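Local structure of oxalate--CoA ligase (Arabidopsis thaliana, 5IE2) at residues A[245-250]-A[274-279]. The protein belongs to the AMP-binding enzyme family of the ANL superfamily and holds adenosine-5'-triphosphate in its ligand pocket. Residues are numbered along the deposited sequence; the frame is centred on the assembly and turned at random.
Sequences FWPDMK and HPETEY
Residues 245-250 form part of a helix, kinked at Pro247, and 274-279 is an irregular loop whose backbone comes nearest at Lys250 and Tyr279, with CA atoms 7.5 Å apart. The apolar half of the contact is a T-shaped stack. The edge of Tyr279 points into one face of the Trp246 indole, with the ring planes at 74°. Tyr279 CD1 stands over the centre of the indole, 3.6 Å from Trp246 CD2, and Tyr279 CE1 lies 3.6 Å from Trp246 NE1. Phe245 CE2 covers the opposite indole face, so the indole has a ring atom over each face.

The polar half is carried by Lys250. Its long chain, bent at chi3 (-148°), reaches across to the loop. Lys250 NZ donates to Glu278 O at 2.7 Å, in the carbonyl plane, and forms a salt bridge with Glu276 OE1 at 3.0 Å through the anti lone pair. With CG anti to the carbonyl carbon (chi1 -64°), Glu276 lays CG 3.8 Å from Trp246 CB; the bend at chi2 turns its carboxylate toward Lys250. Glu276 CB rests on a face of the Tyr279 ring. The loop is tied to itself by a nearly straight hydrogen bond from Glu276 N to Tyr279 OH, 3.0 Å long, which helps fix the tyrosine ring. Tyr279 OH is also hydrogen-bonded to His271 ND1.

This is surface packing within the AMP-binding enzyme region. It joins helix 242-251 to the loop between helix 261-273 and strand 284-287. Ile267 of helix 261-273 touches Trp246, and Phe304, at the end of helix 294-304, meets both Trp246 and Tyr279.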
ATOM      1  N   PHE A 245      13.353  -2.979 -13.530  1.00 18.59           N
ATOM      2  CA  PHE A 245      12.666  -3.911 -12.600  1.00 17.59           C
ATOM      3  C   PHE A 245      13.216  -5.327 -12.683  1.00 17.51           C
ATOM      4  O   PHE A 245      13.671  -5.879 -11.666  1.00 18.73           O
ATOM      5  CB  PHE A 245      11.148  -3.915 -12.874  1.00 17.01           C
ATOM      6  CG  PHE A 245      10.393  -4.892 -12.016  1.00 17.68           C
ATOM      7  CD1 PHE A 245      10.459  -4.771 -10.630  1.00 18.59           C
ATOM      8  CD2 PHE A 245       9.670  -5.940 -12.580  1.00 18.23           C
ATOM      9  CE1 PHE A 245       9.781  -5.667  -9.787  1.00 15.82           C
ATOM     10  CE2 PHE A 245       8.980  -6.860 -11.737  1.00 18.77           C
ATOM     11  CZ  PHE A 245       9.050  -6.716 -10.347  1.00 15.28           C
ATOM     12  N   TRP A 246      13.149  -5.955 -13.868  1.00 14.80           N
ATOM     13  CA  TRP A 246      13.555  -7.339 -13.956  1.00 16.63           C
ATOM     14  C   TRP A 246      15.061  -7.498 -13.817  1.00 16.79           C
ATOM     15  O   TRP A 246      15.480  -8.470 -13.216  1.00 17.84           O
ATOM     16  CB  TRP A 246      13.069  -7.999 -15.253  1.00 20.13           C
ATOM     17  CG  TRP A 246      11.543  -8.276 -15.180  1.00 20.87           C
ATOM     18  CD1 TRP A 246      10.573  -7.684 -15.932  1.00 19.71           C
ATOM     19  CD2 TRP A 246      10.874  -9.185 -14.296  1.00 20.82           C
ATOM     20  NE1 TRP A 246       9.328  -8.163 -15.578  1.00 20.23           N
ATOM     21  CE2 TRP A 246       9.486  -9.082 -14.566  1.00 20.41           C
ATOM     22  CE3 TRP A 246      11.313 -10.082 -13.313  1.00 20.09           C
ATOM     23  CZ2 TRP A 246       8.532  -9.856 -13.895  1.00 19.15           C
ATOM     24  CZ3 TRP A 246      10.364 -10.843 -12.622  1.00 21.20           C
ATOM     25  CH2 TRP A 246       8.983 -10.731 -12.926  1.00 20.48           C
ATOM     26  N   PRO A 247      15.859  -6.558 -14.362  1.00 18.62           N
ATOM     27  CA  PRO A 247      17.297  -6.704 -14.035  1.00 20.80           C
ATOM     28  C   PRO A 247      17.607  -6.705 -12.531  1.00 20.84           C
ATOM     29  O   PRO A 247      18.470  -7.485 -12.088  1.00 20.14           O
ATOM     30  CB  PRO A 247      17.924  -5.507 -14.733  1.00 20.93           C
ATOM     31  CG  PRO A 247      17.077  -5.367 -15.982  1.00 20.42           C
ATOM     32  CD  PRO A 247      15.663  -5.617 -15.494  1.00 18.13           C
ATOM     33  N   ASP A 248      16.922  -5.847 -11.771  1.00 19.34           N
ATOM     34  CA  ASP A 248      17.081  -5.844 -10.310  1.00 18.36           C
ATOM     35  C   ASP A 248      16.558  -7.123  -9.667  1.00 17.88           C
ATOM     36  O   ASP A 248      17.190  -7.650  -8.741  1.00 17.16           O
ATOM     37  CB  ASP A 248      16.386  -4.637  -9.683  1.00 17.09           C
ATOM     38  CG  ASP A 248      17.192  -3.330  -9.833  1.00 23.31           C
ATOM     39  OD1 ASP A 248      18.394  -3.406 -10.204  1.00 25.59           O
ATOM     40  OD2 ASP A 248      16.618  -2.240  -9.582  1.00 22.38           O
ATOM     41  N   MET A 249      15.405  -7.602 -10.133  1.00 15.86           N
ATOM     42  CA  MET A 249      14.826  -8.824  -9.566  1.00 17.37           C
ATOM     43  C   MET A 249      15.793  -9.987  -9.783  1.00 19.21           C
ATOM     44  O   MET A 249      15.925 -10.855  -8.917  1.00 17.81           O
ATOM     45  CB  MET A 249      13.475  -9.158 -10.206  1.00 15.43           C
ATOM     46  CG  MET A 249      12.351  -8.151  -9.881  1.00 16.05           C
ATOM     47  SD  MET A 249      11.606  -8.439  -8.217  1.00 17.43           S
ATOM     48  CE  MET A 249      10.630  -9.953  -8.543  1.00 16.00           C
ATOM     49  N   LYS A 250      16.424 -10.041 -10.975  1.00 16.03           N
ATOM     50  CA  LYS A 250      17.373 -11.138 -11.205  1.00 16.23           C
ATOM     51  C   LYS A 250      18.625 -10.990 -10.378  1.00 16.23           C
ATOM     52  O   LYS A 250      19.044 -11.933  -9.686  1.00 19.23           O
ATOM     53  CB  LYS A 250      17.778 -11.233 -12.697  1.00 16.81           C
ATOM     54  CG  LYS A 250      16.667 -11.642 -13.576  1.00 20.75           C
ATOM     55  CD  LYS A 250      17.221 -11.567 -15.033  1.00 42.03           C
ATOM     56  CE  LYS A 250      16.158 -11.191 -16.001  1.00 43.36           C
ATOM     57  NZ  LYS A 250      16.658 -11.476 -17.397  1.00 43.82           N
ATOM     58  N   HIS A 274       9.204  -5.540 -24.659  1.00 31.01           N
ATOM     59  CA  HIS A 274      10.591  -5.922 -24.422  0.53 31.88           C
ATOM     60  C   HIS A 274      10.656  -7.121 -23.503  1.00 32.18           C
ATOM     61  O   HIS A 274      11.069  -6.993 -22.343  1.00 33.93           O
ATOM     62  CB  HIS A 274      11.374  -4.750 -23.808  0.53 33.47           C
ATOM     63  CG  HIS A 274      12.870  -4.927 -23.794  0.53 34.82           C
ATOM     64  ND1 HIS A 274      13.538  -5.636 -22.814  0.53 35.45           N
ATOM     65  CD2 HIS A 274      13.828  -4.431 -24.612  0.53 35.02           C
ATOM     66  CE1 HIS A 274      14.839  -5.582 -23.037  0.53 33.89           C
ATOM     67  NE2 HIS A 274      15.041  -4.862 -24.125  0.53 34.91           N
ATOM     68  N   PRO A 275      10.249  -8.309 -23.991  1.00 31.57           N
ATOM     69  CA  PRO A 275      10.392  -9.488 -23.129  1.00 32.42           C
ATOM     70  C   PRO A 275      11.829  -9.730 -22.727  1.00 35.72           C
ATOM     71  O   PRO A 275      12.740  -9.504 -23.537  1.00 36.22           O
ATOM     72  CB  PRO A 275       9.877 -10.641 -24.003  1.00 31.51           C
ATOM     73  CG  PRO A 275      10.055 -10.113 -25.437  1.00 31.20           C
ATOM     74  CD  PRO A 275       9.648  -8.662 -25.291  1.00 29.70           C
ATOM     75  N   GLU A 276      12.041 -10.125 -21.480  1.00 34.25           N
ATOM     76  CA  GLU A 276      13.353 -10.570 -21.055  1.00 37.42           C
ATOM     77  C   GLU A 276      13.642 -11.911 -21.706  1.00 41.42           C
ATOM     78  O   GLU A 276      12.704 -12.673 -21.995  1.00 41.76           O
ATOM     79  CB  GLU A 276      13.433 -10.702 -19.540  1.00 37.22           C
ATOM     80  CG  GLU A 276      13.251  -9.399 -18.801  1.00 38.68           C
ATOM     81  CD  GLU A 276      14.475  -8.494 -18.870  1.00 39.65           C
ATOM     82  OE1 GLU A 276      15.597  -9.038 -18.769  1.00 43.20           O
ATOM     83  OE2 GLU A 276      14.317  -7.255 -18.984  1.00 36.75           O
ATOM     84  N   THR A 277      14.920 -12.200 -21.950  1.00 42.77           N
ATOM     85  CA  THR A 277      15.289 -13.490 -22.517  1.00 46.54           C
ATOM     86  C   THR A 277      15.030 -14.593 -21.491  1.00 47.50           C
ATOM     87  O   THR A 277      14.610 -15.690 -21.858  1.00 47.46           O
ATOM     88  CB  THR A 277      16.756 -13.517 -22.996  1.00 48.85           C
ATOM     89  OG1 THR A 277      17.623 -13.098 -21.936  1.00 51.09           O
ATOM     90  CG2 THR A 277      16.938 -12.578 -24.164  1.00 49.07           C
ATOM     91  N   GLU A 278      15.218 -14.301 -20.202  1.00 46.58           N
ATOM     92  CA  GLU A 278      14.728 -15.229 -19.173  1.00 46.54           C
ATOM     93  C   GLU A 278      14.267 -14.496 -17.892  1.00 40.39           C
ATOM     94  O   GLU A 278      14.828 -13.473 -17.511  1.00 40.64           O
ATOM     95  CB  GLU A 278      15.778 -16.275 -18.796  1.00 51.83           C
ATOM     96  CG  GLU A 278      16.983 -15.730 -18.081  1.00 57.56           C
ATOM     97  CD  GLU A 278      17.982 -16.828 -17.746  1.00 63.76           C
ATOM     98  OE1 GLU A 278      19.093 -16.509 -17.271  1.00 65.36           O
ATOM     99  OE2 GLU A 278      17.620 -18.017 -17.890  1.00 66.06           O
ATOM    100  N   TYR A 279      13.259 -15.056 -17.233  1.00 35.33           N
ATOM    101  CA  TYR A 279      12.718 -14.482 -15.989  1.00 29.62           C
ATOM    102  C   TYR A 279      13.086 -15.336 -14.815  1.00 30.15           C
ATOM    103  O   TYR A 279      13.204 -16.544 -14.956  1.00 33.14           O
ATOM    104  CB  TYR A 279      11.189 -14.358 -16.063  1.00 27.92           C
ATOM    105  CG  TYR A 279      10.766 -13.287 -17.002  1.00 26.96           C
ATOM    106  CD1 TYR A 279      10.828 -11.958 -16.623  1.00 24.77           C
ATOM    107  CD2 TYR A 279      10.310 -13.600 -18.303  1.00 28.79           C
ATOM    108  CE1 TYR A 279      10.465 -10.947 -17.492  1.00 22.99           C
ATOM    109  CE2 TYR A 279       9.939 -12.611 -19.181  1.00 27.61           C
ATOM    110  CZ  TYR A 279      10.023 -11.282 -18.795  1.00 27.38           C
ATOM    111  OH  TYR A 279       9.660 -10.289 -19.702  1.00 28.36           O
TER